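Local structure of transmembrane oligosaccharyl transferase (Archaeoglobus fulgidus, 3WAJ) at residues 549-554 with 569-574; 545-550 with 561-566; 72-77 with 538-543; 47-52 with 557-562. The protein is a membrane protein of the STT3/AglB oligosaccharyl transferase family, joining an N-terminal GT-C-type transmembrane region to C-terminal core and peripheral domains. All coordinates share one frame; numbering follows the deposited sequence.

Overall arrangement
From the N terminus, helix 47-60 opens interaction 4, whose partner on helix 554-561 comes some 500 residues later. Nested inside that long loop is interaction 3, where 72-77 meets 538-543; both tie the N-terminal STT3 family region to the core domain. Once interaction 3 has closed, interactions 2 and 1 start from one piece of chain, sharing S549 and W550. Interaction 2 closes at 561-566 the crossover from strand 546-548 through helix 554-561 to strand 564-565, its second segment overlapping that of interaction 4 at A561 and H562. Interaction 1 closes last, at 569-574, and crosses interaction 4. P565 O with Y74 N, a probable hydrogen bond, joins interactions 2 and 3.

Interaction 1 of 4, residues 549-554 with 569-574; sequences SWWDYG and PFQAGI
W551 offers one face of its indole to Q571 and I574, which lie over different rings of it. Q571 CG stands almost straight above the six-membered ring of W551, 3.8 Å from its centroid and 9° off the normal, a CH-pi contact. I574 CD1 makes a second one over the five-membered ring, at 3.7 Å from the centroid. The Q571 and W551 side chains run side by side in the same direction, the glutamine extended beyond CG, and the amide is turned steeply, 76° from the indole plane, with NE2 3.6 Å from W551 CH2. I574 instead crosses the indole obliquely, CG1 lying 3.4 Å from W551 CD1. P569 comes to the rim: its CA is near the ring plane, 3.5 Å from W551 CE3.

The residues W550 to G554 form the WWDYG motif, the sequence signature of the STT3/AglB family, of which 551-553 form a short 3-10 turn leading into helix 554-561, which starts at G554. D552 OD1 lies 3.2 Å above the centre of the opposite indole face of W551, while D552 OD2 makes a salt bridge with K618, beyond the two segments. The backbone N of P569, a tertiary amide, carries no hydrogen for the nearby W551 O, which accepts from G554 N instead. P569 packs its ring on this turn: CG is 3.3 Å from D552 O, and CD lies against the CA of G554, where no side chain intervenes. The P569 side chain is about 9 Å from the bound zinc ion.

Interaction 2 of 4, residues 545-550 with 561-566; sequences YGVISW and AHRMPI
R563, the residue just before strand 564-565, reaches V547 and Y545 across the contact, at the edge of a mixed sheet where strands 546-548 and 564-565 run parallel as the two strands of a beta-alpha-beta unit. Its CB touches V547 CG2 at 3.6 Å. The chain then bends about the CB-CG bond, and CD comes within 3.5 Å of Y545 OH. NE donates to that same hydroxyl at 3.0 Å, a bent bond (137° at the hydrogen), the oxygen lying 24° out of the guanidinium plane; tyrosine ring and guanidinium are inclined at 63°. At the tip, NH1 gives a hydrogen bond to O of H562, the first residue beyond helix 554-561, and NH2 one to T514 O. Y545 OH is bonded in turn to P515 O, so buried polar ends on both sides have partners in the 514-515 region.

Next to the arginine, V547 and P565 form a parallel bridge: V547 N donates to M564 O at 2.8 Å, and I566 N to V547 O at 3.0 Å. V547 O also receives a CA-H...O contact from P565 CA, the proline N having no hydrogen to give. I548 CD1 rests on I566 CG2. Further back along the pair, one water spans the segments, giving a hydrogen to Y545 O at 2.6 Å and accepting from M564 N at 2.8 Å.

Interaction 3 of 4, residues 72-77 with 538-543; sequences TYYPYG and FSYPFE
Y74 and P75, in the loop between the short strands 68-69 and 78-79 of the N-terminal STT3 family region, meet F538 and Y540 of the loop that leads to strand 546-548 of the core domain. Neither side has regular secondary structure, so the two regions are joined here loop to loop.

One hydrogen bond links the backbones. F538 N donates to P75 O at 2.7 Å, nearly straight (162° at the hydrogen) and lying in the carbonyl plane. F538 CB rests 3.6 Å from the next carbonyl, Y76 O.

The aromatic contacts centre on Y540. Its ring is inclined to that of Y74, planes 40° apart, neither stacked nor edge-to-face. The ring centroids are 5.2 Å apart. Y540 OH comes to a ring carbon, 3.2 Å from Y74 CD1. Within its own loop, Y540 has F538 CD2 over the centre of one ring face, while Y540 CG lies at the edge of the F538 ring.

Apolar packing is made by P75, which follows a cis peptide bond. Its CB lies over the centre of the Y74 ring, the stacking common in aromatic-cis-proline pairs, and also 4.0 Å from Y540 CE1.

The polar ends of the two tyrosines are engaged nearby: Y74 OH is hydrogen-bonded to T544 OG1 and N604 ND2, Y540 OH to P70 O. The first loop is folded on itself, Y73 O accepting from both Y76 N and G77 N. Y540 CB points toward that loop, with CG beside the backbone N (chi1 -65°), and Y540 OH ends 3.4 Å from P75 CA.

Interaction 4 of 4, residues 47-52 with 557-562; sequences DPWYYY and IEAVAH
Helix 47-60, whose D47 binds the zinc ion together with D161 and H163, lays W49, Y50 and Y52 against A559, V560 and E558 of helix 554-561. The short helical segments pass 9.0 Å apart at a crossing angle of 60°, the approach being made over the small side chain of A559. Its CB reaches the backbone, 3.6 Å from W49 O, and stands near the plane of the W49 indole at its edge. Y52 covers the same methyl from another side, with CD1 3.9 Å away from A559 CB. W49 also turns its CZ3 to V560 CG2, at 3.5 Å.

The second helix belongs to the beta-alpha-beta unit of the core domain and makes a wider pi-type turn at 557-561. E558, extended beyond CG, comes to the rim of Y50: OE1 lies in the ring plane, 3.4 Å from CE1, and the carboxylate is inclined at 63° to the ring. Its other oxygen, OE2, makes a salt bridge with R53 of the first helix. Y50 OH is hydrogen-bonded to D69 OD2, and its ring stacks on H555, while W49 NE1 is hydrogen-bonded to L43 O.

Interaction 1 of 4, residues 549-554 with 569-574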
# COMPACT_ATOMS: atom_id res chain seq x y z
N SER A 549 0.11 14.79 -6.14
CA SER A 549 0.75 14.54 -4.86
C SER A 549 1.53 13.24 -5.03
O SER A 549 1.44 12.60 -6.06
CB SER A 549 -0.32 14.40 -3.77
OG SER A 549 0.29 14.09 -2.52
N TRP A 550 2.30 12.84 -4.03
CA TRP A 550 3.06 11.60 -4.15
C TRP A 550 2.07 10.42 -4.29
O TRP A 550 0.90 10.54 -3.90
CB TRP A 550 3.99 11.43 -2.94
CG TRP A 550 5.03 10.34 -3.07
CD1 TRP A 550 5.39 9.45 -2.11
CD2 TRP A 550 5.84 10.03 -4.23
NE1 TRP A 550 6.36 8.60 -2.58
CE2 TRP A 550 6.65 8.93 -3.88
CE3 TRP A 550 5.94 10.57 -5.52
CZ2 TRP A 550 7.58 8.36 -4.77
CZ3 TRP A 550 6.85 9.99 -6.41
CH2 TRP A 550 7.66 8.91 -6.03
N TRP A 551 2.51 9.29 -4.84
CA TRP A 551 1.57 8.22 -5.20
C TRP A 551 0.93 7.53 -3.99
O TRP A 551 -0.19 7.03 -4.09
CB TRP A 551 2.22 7.20 -6.12
CG TRP A 551 3.41 6.48 -5.55
CD1 TRP A 551 4.72 6.85 -5.69
CD2 TRP A 551 3.42 5.25 -4.80
NE1 TRP A 551 5.54 5.93 -5.06
CE2 TRP A 551 4.77 4.95 -4.51
CE3 TRP A 551 2.41 4.38 -4.35
CZ2 TRP A 551 5.15 3.80 -3.78
CZ3 TRP A 551 2.79 3.25 -3.62
CH2 TRP A 551 4.15 2.97 -3.35
N ASP A 552 1.65 7.52 -2.86
CA ASP A 552 1.15 6.95 -1.59
C ASP A 552 -0.26 7.41 -1.23
O ASP A 552 -1.05 6.63 -0.69
CB ASP A 552 2.07 7.37 -0.43
CG ASP A 552 3.42 6.75 -0.50
OD1 ASP A 552 3.72 6.02 -1.48
OD2 ASP A 552 4.20 7.01 0.43
N TYR A 553 -0.54 8.68 -1.53
CA TYR A 553 -1.68 9.42 -1.00
C TYR A 553 -2.94 9.34 -1.88
O TYR A 553 -4.00 9.86 -1.49
CB TYR A 553 -1.25 10.89 -0.73
CG TYR A 553 -0.02 10.93 0.15
CD1 TYR A 553 -0.05 10.35 1.42
CD2 TYR A 553 1.17 11.51 -0.27
CE1 TYR A 553 1.06 10.36 2.26
CE2 TYR A 553 2.32 11.52 0.58
CZ TYR A 553 2.25 10.93 1.84
OH TYR A 553 3.35 10.90 2.70
N GLY A 554 -2.83 8.68 -3.04
CA GLY A 554 -3.90 8.65 -4.03
C GLY A 554 -5.25 8.16 -3.52
O GLY A 554 -6.30 8.77 -3.79
N PRO A 569 -1.66 4.43 -5.17
CA PRO A 569 -0.92 3.36 -4.48
C PRO A 569 -0.82 2.04 -5.28
O PRO A 569 -0.25 1.09 -4.75
CB PRO A 569 -1.70 3.19 -3.17
CG PRO A 569 -2.36 4.57 -2.97
CD PRO A 569 -2.79 4.93 -4.37
N PHE A 570 -1.38 1.98 -6.49
CA PHE A 570 -1.04 0.92 -7.45
C PHE A 570 0.18 1.31 -8.26
O PHE A 570 0.50 0.63 -9.24
CB PHE A 570 -2.18 0.66 -8.45
CG PHE A 570 -3.51 0.48 -7.80
CD1 PHE A 570 -3.67 -0.38 -6.74
CD2 PHE A 570 -4.60 1.21 -8.24
CE1 PHE A 570 -4.90 -0.53 -6.12
CE2 PHE A 570 -5.83 1.08 -7.62
CZ PHE A 570 -5.98 0.21 -6.57
N GLN A 571 0.81 2.42 -7.89
CA GLN A 571 1.98 3.00 -8.57
C GLN A 571 1.71 3.49 -9.99
O GLN A 571 2.63 3.53 -10.82
CB GLN A 571 3.18 2.05 -8.50
CG GLN A 571 3.64 1.78 -7.05
CD GLN A 571 4.73 0.71 -6.94
OE1 GLN A 571 5.16 0.14 -7.94
NE2 GLN A 571 5.16 0.44 -5.72
N ALA A 572 0.46 3.87 -10.27
CA ALA A 572 0.12 4.59 -11.49
C ALA A 572 0.43 6.09 -11.33
O ALA A 572 0.32 6.63 -10.22
CB ALA A 572 -1.34 4.40 -11.81
N GLY A 573 0.79 6.76 -12.42
CA GLY A 573 0.94 8.21 -12.42
C GLY A 573 2.20 8.76 -11.76
O GLY A 573 2.30 9.96 -11.50
N ILE A 574 3.17 7.89 -11.49
CA ILE A 574 4.45 8.35 -10.94
C ILE A 574 5.28 9.11 -11.99
O ILE A 574 5.96 10.08 -11.67
CB ILE A 574 5.27 7.19 -10.35
CG1 ILE A 574 4.58 6.62 -9.11
CG2 ILE A 574 6.69 7.64 -10.00
CD1 ILE A 574 5.08 5.21 -8.70

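Interaction 2 of 4, residues 545-550 with 561-566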
# COMPACT_ATOMS: atom_id res chain seq x y z
N TYR A 545 -10.50 18.44 -13.20
CA TYR A 545 -9.11 18.83 -12.92
C TYR A 545 -8.42 17.77 -12.06
O TYR A 545 -9.08 16.97 -11.40
CB TYR A 545 -9.02 20.22 -12.25
CG TYR A 545 -9.84 20.35 -10.98
CD1 TYR A 545 -9.42 19.77 -9.78
CD2 TYR A 545 -11.03 21.08 -10.97
CE1 TYR A 545 -10.18 19.89 -8.62
CE2 TYR A 545 -11.79 21.20 -9.81
CZ TYR A 545 -11.35 20.60 -8.64
OH TYR A 545 -12.10 20.72 -7.49
N GLY A 546 -7.08 17.78 -12.07
CA GLY A 546 -6.35 16.79 -11.32
C GLY A 546 -5.70 17.35 -10.07
O GLY A 546 -5.42 18.56 -9.96
N VAL A 547 -5.45 16.45 -9.13
CA VAL A 547 -4.80 16.77 -7.89
C VAL A 547 -3.49 15.98 -7.83
O VAL A 547 -3.48 14.74 -7.82
CB VAL A 547 -5.69 16.39 -6.72
CG1 VAL A 547 -4.99 16.70 -5.37
CG2 VAL A 547 -7.02 17.12 -6.82
N ILE A 548 -2.37 16.70 -7.79
CA ILE A 548 -1.07 16.05 -7.83
C ILE A 548 -0.39 15.98 -6.46
O ILE A 548 -0.29 16.95 -5.72
CB ILE A 548 -0.14 16.69 -8.89
CG1 ILE A 548 1.05 15.77 -9.16
CG2 ILE A 548 0.33 18.06 -8.45
CD1 ILE A 548 1.63 15.94 -10.55
N SER A 549 0.11 14.79 -6.14
CA SER A 549 0.75 14.54 -4.86
C SER A 549 1.53 13.24 -5.03
O SER A 549 1.44 12.60 -6.06
CB SER A 549 -0.32 14.40 -3.77
OG SER A 549 0.29 14.09 -2.52
N TRP A 550 2.30 12.84 -4.03
CA TRP A 550 3.06 11.60 -4.15
C TRP A 550 2.07 10.42 -4.29
O TRP A 550 0.90 10.54 -3.90
CB TRP A 550 3.99 11.43 -2.94
CG TRP A 550 5.03 10.34 -3.07
CD1 TRP A 550 5.39 9.45 -2.11
CD2 TRP A 550 5.84 10.03 -4.23
NE1 TRP A 550 6.36 8.60 -2.58
CE2 TRP A 550 6.65 8.93 -3.88
CE3 TRP A 550 5.94 10.57 -5.52
CZ2 TRP A 550 7.58 8.36 -4.77
CZ3 TRP A 550 6.85 9.99 -6.41
CH2 TRP A 550 7.66 8.91 -6.03
N ALA A 561 -11.20 13.36 -0.17
CA ALA A 561 -11.43 14.64 -0.83
C ALA A 561 -12.46 14.54 -1.96
O ALA A 561 -12.96 15.57 -2.41
CB ALA A 561 -10.12 15.20 -1.36
N HIS A 562 -12.76 13.32 -2.40
CA HIS A 562 -13.54 13.11 -3.63
C HIS A 562 -12.98 13.98 -4.76
O HIS A 562 -13.74 14.63 -5.48
CB HIS A 562 -15.04 13.42 -3.43
CG HIS A 562 -15.79 12.37 -2.67
ND1 HIS A 562 -17.13 12.49 -2.36
CD2 HIS A 562 -15.39 11.18 -2.14
CE1 HIS A 562 -17.53 11.42 -1.69
NE2 HIS A 562 -16.49 10.61 -1.55
N ARG A 563 -11.66 14.02 -4.89
CA ARG A 563 -11.01 14.66 -6.04
C ARG A 563 -10.17 13.63 -6.78
O ARG A 563 -10.05 12.50 -6.33
CB ARG A 563 -10.17 15.88 -5.61
CG ARG A 563 -11.03 17.03 -5.08
CD ARG A 563 -12.13 17.47 -6.07
NE ARG A 563 -12.95 18.58 -5.54
CZ ARG A 563 -14.06 18.42 -4.81
NH1 ARG A 563 -14.51 17.20 -4.56
NH2 ARG A 563 -14.71 19.48 -4.35
N MET A 564 -9.59 14.01 -7.91
CA MET A 564 -8.95 13.00 -8.75
C MET A 564 -7.43 13.10 -8.74
O MET A 564 -6.87 14.03 -9.29
CB MET A 564 -9.49 13.09 -10.18
CG MET A 564 -11.01 13.05 -10.27
SD MET A 564 -11.54 13.28 -11.98
CE MET A 564 -13.26 12.71 -11.92
N PRO A 565 -6.77 12.11 -8.12
CA PRO A 565 -5.30 12.13 -8.01
C PRO A 565 -4.62 11.67 -9.29
O PRO A 565 -5.08 10.75 -9.99
CB PRO A 565 -5.02 11.12 -6.88
CG PRO A 565 -6.14 10.12 -7.02
CD PRO A 565 -7.35 10.96 -7.38
N ILE A 566 -3.51 12.33 -9.58
CA ILE A 566 -2.65 11.97 -10.70
C ILE A 566 -1.97 10.60 -10.45
O ILE A 566 -1.77 9.80 -11.37
CB ILE A 566 -1.59 13.09 -10.89
CG1 ILE A 566 -2.05 14.08 -11.97
CG2 ILE A 566 -0.17 12.53 -11.16
CD1 ILE A 566 -3.15 15.04 -11.50
O HOH W 1 -10.29 16.47 -9.14

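Interaction 3 of 4, residues 72-77 with 538-543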
# COMPACT_ATOMS: atom_id res chain seq x y z
N THR A 72 -9.40 7.83 -10.51
CA THR A 72 -8.00 7.72 -10.10
C THR A 72 -7.04 7.67 -11.29
O THR A 72 -7.48 7.58 -12.44
CB THR A 72 -7.80 6.51 -9.19
OG1 THR A 72 -6.55 6.64 -8.51
CG2 THR A 72 -7.87 5.21 -9.97
N TYR A 73 -5.74 7.76 -11.02
CA TYR A 73 -4.75 7.82 -12.10
C TYR A 73 -5.15 8.87 -13.15
O TYR A 73 -5.16 8.62 -14.37
CB TYR A 73 -4.52 6.41 -12.70
CG TYR A 73 -3.47 6.33 -13.79
CD1 TYR A 73 -2.42 7.25 -13.86
CD2 TYR A 73 -3.54 5.34 -14.77
CE1 TYR A 73 -1.47 7.18 -14.87
CE2 TYR A 73 -2.60 5.27 -15.80
CZ TYR A 73 -1.57 6.19 -15.84
OH TYR A 73 -0.64 6.11 -16.85
N TYR A 74 -5.47 10.07 -12.68
CA TYR A 74 -5.91 11.14 -13.56
C TYR A 74 -4.80 11.61 -14.51
O TYR A 74 -3.65 11.77 -14.10
CB TYR A 74 -6.42 12.31 -12.71
CG TYR A 74 -7.06 13.42 -13.50
CD1 TYR A 74 -8.39 13.37 -13.89
CD2 TYR A 74 -6.33 14.56 -13.83
CE1 TYR A 74 -8.98 14.41 -14.60
CE2 TYR A 74 -6.90 15.60 -14.54
CZ TYR A 74 -8.23 15.52 -14.93
OH TYR A 74 -8.80 16.58 -15.63
N PRO A 75 -5.15 11.87 -15.77
CA PRO A 75 -6.50 11.76 -16.33
C PRO A 75 -6.68 10.53 -17.20
O PRO A 75 -7.31 10.64 -18.26
CB PRO A 75 -6.55 12.98 -17.25
CG PRO A 75 -5.12 12.96 -17.87
CD PRO A 75 -4.20 12.47 -16.73
N TYR A 76 -6.14 9.39 -16.79
CA TYR A 76 -6.28 8.17 -17.60
C TYR A 76 -7.30 7.19 -17.04
O TYR A 76 -8.05 6.56 -17.78
CB TYR A 76 -4.92 7.47 -17.76
CG TYR A 76 -3.85 8.35 -18.35
CD1 TYR A 76 -3.72 8.49 -19.73
CD2 TYR A 76 -2.97 9.06 -17.53
CE1 TYR A 76 -2.73 9.31 -20.28
CE2 TYR A 76 -1.98 9.89 -18.08
CZ TYR A 76 -1.88 10.00 -19.45
OH TYR A 76 -0.92 10.79 -20.00
N GLY A 77 -7.34 7.06 -15.72
CA GLY A 77 -8.22 6.08 -15.11
C GLY A 77 -7.49 4.77 -14.91
O GLY A 77 -6.49 4.50 -15.59
N PHE A 538 -8.72 9.88 -20.45
CA PHE A 538 -10.10 9.41 -20.43
C PHE A 538 -10.99 10.56 -20.83
O PHE A 538 -10.65 11.72 -20.63
CB PHE A 538 -10.46 8.93 -19.02
CG PHE A 538 -11.86 8.36 -18.88
CD1 PHE A 538 -12.12 7.03 -19.16
CD2 PHE A 538 -12.90 9.15 -18.41
CE1 PHE A 538 -13.41 6.49 -19.01
CE2 PHE A 538 -14.20 8.63 -18.26
CZ PHE A 538 -14.45 7.30 -18.55
N SER A 539 -12.15 10.24 -21.37
CA SER A 539 -13.07 11.26 -21.83
C SER A 539 -14.12 11.52 -20.74
O SER A 539 -15.16 10.85 -20.70
CB SER A 539 -13.73 10.80 -23.14
OG SER A 539 -14.55 11.82 -23.65
N TYR A 540 -13.83 12.46 -19.85
CA TYR A 540 -14.72 12.75 -18.72
C TYR A 540 -16.01 13.43 -19.17
O TYR A 540 -16.00 14.19 -20.11
CB TYR A 540 -13.99 13.62 -17.68
CG TYR A 540 -12.84 12.89 -17.05
CD1 TYR A 540 -11.57 12.93 -17.61
CD2 TYR A 540 -13.02 12.14 -15.90
CE1 TYR A 540 -10.50 12.24 -17.03
CE2 TYR A 540 -11.96 11.45 -15.30
CZ TYR A 540 -10.70 11.50 -15.88
OH TYR A 540 -9.65 10.81 -15.30
N PRO A 541 -17.13 13.13 -18.47
CA PRO A 541 -18.49 13.61 -18.80
C PRO A 541 -18.67 15.05 -18.36
O PRO A 541 -19.75 15.63 -18.51
CB PRO A 541 -19.41 12.72 -17.95
CG PRO A 541 -18.53 11.64 -17.39
CD PRO A 541 -17.16 12.20 -17.33
N PHE A 542 -17.62 15.60 -17.78
CA PHE A 542 -17.63 17.00 -17.40
C PHE A 542 -16.22 17.58 -17.30
O PHE A 542 -15.21 16.87 -17.28
CB PHE A 542 -18.41 17.23 -16.09
CG PHE A 542 -17.69 16.70 -14.84
CD1 PHE A 542 -17.51 15.33 -14.63
CD2 PHE A 542 -17.24 17.58 -13.86
CE1 PHE A 542 -16.87 14.84 -13.47
CE2 PHE A 542 -16.60 17.11 -12.71
CZ PHE A 542 -16.42 15.74 -12.51
N GLU A 543 -16.22 18.89 -17.24
CA GLU A 543 -15.06 19.73 -17.03
C GLU A 543 -14.31 19.35 -15.71
O GLU A 543 -14.74 19.70 -14.61
CB GLU A 543 -15.61 21.18 -17.03
CG GLU A 543 -17.13 21.33 -16.48
CD GLU A 543 -18.31 20.94 -17.46
OE1 GLU A 543 -19.49 20.86 -17.02
OE2 GLU A 543 -18.08 20.73 -18.67

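Interaction 4 of 4, residues 47-52 with 557-562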
# COMPACT_ATOMS: atom_id res chain seq x y z
N ASP A 47 -4.92 0.94 0.95
CA ASP A 47 -5.84 0.06 0.22
C ASP A 47 -7.26 -0.12 0.82
O ASP A 47 -8.23 -0.19 0.06
CB ASP A 47 -5.17 -1.29 -0.08
CG ASP A 47 -4.02 -1.16 -1.06
OD1 ASP A 47 -4.01 -0.16 -1.83
OD2 ASP A 47 -3.14 -2.05 -1.06
N PRO A 48 -7.38 -0.16 2.16
CA PRO A 48 -8.75 -0.19 2.70
C PRO A 48 -9.57 1.03 2.29
O PRO A 48 -10.79 0.92 2.17
CB PRO A 48 -8.54 -0.23 4.21
CG PRO A 48 -7.18 -0.89 4.38
CD PRO A 48 -6.37 -0.35 3.22
N TRP A 49 -8.93 2.18 2.09
CA TRP A 49 -9.69 3.34 1.61
C TRP A 49 -10.23 3.13 0.20
O TRP A 49 -11.29 3.66 -0.15
CB TRP A 49 -8.86 4.62 1.72
CG TRP A 49 -8.59 4.94 3.16
CD1 TRP A 49 -7.59 4.43 3.94
CD2 TRP A 49 -9.37 5.80 4.02
NE1 TRP A 49 -7.69 4.94 5.22
CE2 TRP A 49 -8.77 5.77 5.29
CE3 TRP A 49 -10.51 6.58 3.83
CZ2 TRP A 49 -9.27 6.52 6.38
CZ3 TRP A 49 -11.01 7.32 4.91
CH2 TRP A 49 -10.39 7.28 6.17
N TYR A 50 -9.52 2.36 -0.61
CA TYR A 50 -9.98 2.12 -1.98
C TYR A 50 -11.10 1.07 -2.02
O TYR A 50 -12.04 1.21 -2.81
CB TYR A 50 -8.81 1.72 -2.90
CG TYR A 50 -9.22 1.83 -4.34
CD1 TYR A 50 -9.36 3.08 -4.94
CD2 TYR A 50 -9.50 0.69 -5.10
CE1 TYR A 50 -9.75 3.21 -6.27
CE2 TYR A 50 -9.89 0.81 -6.45
CZ TYR A 50 -10.01 2.08 -7.02
OH TYR A 50 -10.40 2.22 -8.33
N TYR A 51 -11.01 0.04 -1.17
CA TYR A 51 -12.16 -0.85 -1.00
C TYR A 51 -13.40 -0.03 -0.65
O TYR A 51 -14.45 -0.20 -1.26
CB TYR A 51 -11.91 -1.95 0.04
CG TYR A 51 -11.37 -3.17 -0.65
CD1 TYR A 51 -12.16 -3.88 -1.54
CD2 TYR A 51 -10.05 -3.57 -0.47
CE1 TYR A 51 -11.65 -4.96 -2.24
CE2 TYR A 51 -9.53 -4.66 -1.14
CZ TYR A 51 -10.33 -5.34 -2.03
OH TYR A 51 -9.80 -6.42 -2.69
N TYR A 52 -13.23 0.87 0.30
CA TYR A 52 -14.27 1.77 0.74
C TYR A 52 -14.87 2.51 -0.46
O TYR A 52 -16.09 2.55 -0.62
CB TYR A 52 -13.66 2.72 1.77
CG TYR A 52 -14.47 3.92 2.19
CD1 TYR A 52 -13.90 5.20 2.14
CD2 TYR A 52 -15.76 3.79 2.68
CE1 TYR A 52 -14.59 6.32 2.55
CE2 TYR A 52 -16.48 4.94 3.10
CZ TYR A 52 -15.87 6.19 3.03
OH TYR A 52 -16.54 7.32 3.43
N ILE A 557 -6.90 10.79 -1.21
CA ILE A 557 -7.36 11.95 -1.96
C ILE A 557 -8.70 11.61 -2.60
O ILE A 557 -9.65 12.38 -2.51
CB ILE A 557 -6.35 12.38 -3.05
CG1 ILE A 557 -5.11 13.02 -2.39
CG2 ILE A 557 -6.97 13.39 -4.00
CD1 ILE A 557 -4.03 13.43 -3.38
N GLU A 558 -8.77 10.45 -3.22
CA GLU A 558 -10.02 10.00 -3.84
C GLU A 558 -11.13 9.70 -2.83
O GLU A 558 -12.25 10.16 -2.99
CB GLU A 558 -9.75 8.76 -4.68
CG GLU A 558 -11.01 8.21 -5.33
CD GLU A 558 -10.68 7.08 -6.31
OE1 GLU A 558 -9.52 6.59 -6.29
OE2 GLU A 558 -11.56 6.69 -7.10
N ALA A 559 -10.84 8.90 -1.80
CA ALA A 559 -11.88 8.50 -0.86
C ALA A 559 -12.31 9.62 0.10
O ALA A 559 -13.45 9.64 0.54
CB ALA A 559 -11.46 7.24 -0.09
N VAL A 560 -11.41 10.55 0.40
CA VAL A 560 -11.72 11.58 1.40
C VAL A 560 -12.02 12.94 0.78
O VAL A 560 -12.97 13.61 1.16
CB VAL A 560 -10.63 11.70 2.50
CG1 VAL A 560 -11.02 12.77 3.51
CG2 VAL A 560 -10.42 10.36 3.21
N ALA A 561 -11.20 13.36 -0.17
CA ALA A 561 -11.43 14.64 -0.83
C ALA A 561 -12.46 14.54 -1.96
O ALA A 561 -12.96 15.57 -2.41
CB ALA A 561 -10.12 15.20 -1.36
N HIS A 562 -12.76 13.32 -2.40
CA HIS A 562 -13.54 13.11 -3.63
C HIS A 562 -12.98 13.98 -4.76
O HIS A 562 -13.74 14.63 -5.48
CB HIS A 562 -15.04 13.42 -3.43
CG HIS A 562 -15.79 12.37 -2.67
ND1 HIS A 562 -17.13 12.49 -2.36
CD2 HIS A 562 -15.39 11.18 -2.14
CE1 HIS A 562 -17.53 11.42 -1.69
NE2 HIS A 562 -16.49 10.61 -1.55